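Local coordinates for acetyl transferase (Salmonella typhimurium, PDB 1S7L) that transfers an acetyl group from acetyl-coenzyme A to the N-terminal alpha-amino group of ribosomal protein L7/L12, at the interface of chains A and B. Coordinates in Å, arbitrary orientation; residue numbers count along the deposited sequence, not the author numbering. Chains: chain A/B, acetyl transferase.

The interface of chains A and B. Residues chain A 156-159, 174; chain B 156-159, 174.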
loop_
_atom_site.group_PDB
_atom_site.type_symbol
_atom_site.label_atom_id
_atom_site.label_comp_id
_atom_site.label_asym_id
_atom_site.label_seq_id
_atom_site.Cartn_x
_atom_site.Cartn_y
_atom_site.Cartn_z
ATOM N N GLU A 156 3.252 -10.444 10.883
ATOM C CA GLU A 156 3.357 -9.171 11.582
ATOM C C GLU A 156 2.042 -8.689 12.153
ATOM O O GLU A 156 2.030 -8.054 13.206
ATOM C CB GLU A 156 3.931 -8.119 10.633
ATOM C CG GLU A 156 5.433 -8.254 10.484
ATOM C CD GLU A 156 6.065 -7.253 9.536
ATOM O OE1 GLU A 156 5.412 -6.738 8.599
ATOM O OE2 GLU A 156 7.265 -7.001 9.730
ATOM N N GLY A 157 0.949 -9.009 11.447
ATOM C CA GLY A 157 -0.377 -8.599 11.868
ATOM C C GLY A 157 -1.498 -9.179 11.021
ATOM O O GLY A 157 -1.271 -9.774 9.964
ATOM N N CYS A 158 -2.717 -9.028 11.527
ATOM C CA CYS A 158 -3.893 -9.504 10.843
ATOM C C CYS A 158 -4.726 -8.283 10.526
ATOM O O CYS A 158 -5.144 -7.593 11.438
ATOM C CB CYS A 158 -4.705 -10.441 11.736
ATOM S SG CYS A 158 -6.090 -11.135 10.794
ATOM N N MET A 159 -4.940 -8.015 9.244
ATOM C CA MET A 159 -5.700 -6.851 8.815
ATOM C C MET A 159 -7.162 -7.254 8.644
ATOM O O MET A 159 -7.506 -7.988 7.702
ATOM C CB MET A 159 -5.126 -6.312 7.538
ATOM C CG MET A 159 -3.677 -5.801 7.708
ATOM S SD MET A 159 -2.792 -5.536 6.093
ATOM C CE MET A 159 -3.768 -4.226 5.339
ATOM N N MET A 174 -0.544 -10.363 7.210
ATOM C CA MET A 174 0.609 -9.694 6.637
ATOM C C MET A 174 1.874 -10.400 7.113
ATOM O O MET A 174 2.245 -10.327 8.297
ATOM C CB MET A 174 0.704 -8.228 7.045
ATOM C CG MET A 174 2.022 -7.627 6.581
ATOM S SD MET A 174 2.125 -5.831 6.723
ATOM C CE MET A 174 1.176 -5.255 5.284
ATOM N N GLU B 156 -3.109 -3.516 14.699
ATOM C CA GLU B 156 -3.214 -4.794 14.008
ATOM C C GLU B 156 -1.897 -5.528 13.900
ATOM O O GLU B 156 -1.878 -6.757 13.936
ATOM C CB GLU B 156 -3.801 -4.568 12.614
ATOM C CG GLU B 156 -5.303 -4.376 12.660
ATOM C CD GLU B 156 -5.949 -4.123 11.312
ATOM O OE1 GLU B 156 -5.306 -3.611 10.366
ATOM O OE2 GLU B 156 -7.147 -4.428 11.214
ATOM N N GLY B 157 -0.807 -4.756 13.778
ATOM C CA GLY B 157 0.520 -5.326 13.649
ATOM C C GLY B 157 1.636 -4.294 13.669
ATOM O O GLY B 157 1.403 -3.085 13.599
ATOM N N CYS B 158 2.859 -4.796 13.805
ATOM C CA CYS B 158 4.031 -3.957 13.825
ATOM C C CYS B 158 4.855 -4.347 12.619
ATOM O O CYS B 158 5.278 -5.486 12.529
ATOM C CB CYS B 158 4.855 -4.198 15.090
ATOM S SG CYS B 158 6.235 -3.024 15.151
ATOM N N MET B 159 5.057 -3.413 11.699
ATOM C CA MET B 159 5.808 -3.679 10.482
ATOM C C MET B 159 7.270 -3.310 10.716
ATOM O O MET B 159 7.610 -2.119 10.820
ATOM C CB MET B 159 5.220 -2.900 9.343
ATOM C CG MET B 159 3.771 -3.325 9.017
ATOM S SD MET B 159 2.871 -2.115 7.928
ATOM C CE MET B 159 3.834 -2.186 6.410
ATOM N N MET B 174 0.655 -0.453 12.611
ATOM C CA MET B 174 -0.506 -0.339 11.748
ATOM C C MET B 174 -1.764 -0.363 12.611
ATOM O O MET B 174 -2.125 -1.400 13.193
ATOM C CB MET B 174 -0.604 -1.476 10.737
ATOM C CG MET B 174 -1.930 -1.417 9.992
ATOM S SD MET B 174 -2.040 -2.509 8.560
ATOM C CE MET B 174 -1.106 -1.606 7.288
#
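The carboxylate of A:Glu156 has one face over the backbone of B:Met159, and that of B:Glu156 repeats this across the two-fold axis. The spacings show it: B:Met159 CA lies 3.6 Å from A:Glu156 OE1, 3.7 Å from A:Glu156 OE2 and equally 3.7 Å from the carboxylate carbon A:Glu156 CD, so it sits above the plane of the group and not between the oxygens at its edge. B:Met159 CG lies on that face too, toward OE1. The carbonyl O of B:Cys158 covers the same face toward its CG end, and is 3.4 Å from A:Glu156 CG. With chi1 at -78°, CG is anti to the carbonyl carbon, and the extended chain beyond it reaches across the partner strand, crossing the B:Met159 side chain at about a right angle. These are packing contacts, and the nearby carbonyl oxygen might modestly disfavour a charged carboxylate.

Further along the axis, away from the glycines, the thioether of A:Met174 packs on the CG methylene of B:Met159. A:Met174 has CG anti to the backbone N (chi1 172°), which sends SD 3.8 Å from B:Met159 CG; the two chains cross nearly perpendicularly. The two sulfurs come next, A:Met174 SD lying 4.0 Å from B:Met159 SD. Both methionines are bent at the last torsion, and the twin pair completes an apolar, thioether-rich cluster around the axis.

Backbone pairing is slight. A:Gly157 and B:Gly157 form an antiparallel bridge, their CA atoms 3.8 Å apart, with no side chains to hold the strands off. The flanking hydrogen bond from A:Cys158 N to B:Glu156 O, like its twin, is weak at 3.4 Å and 144°, so side-chain packing probably contributes substantially here.

The patch hides 271 Å² in all, as part of a larger interface. The arrangement is consistent with a dimer, although the structure alone does not establish one in solution. Strand 154-159 of the GNAT fold meets its own copy antiparallel, while A:Met174 and B:Met174 reach in from strand 169-178 of each chain.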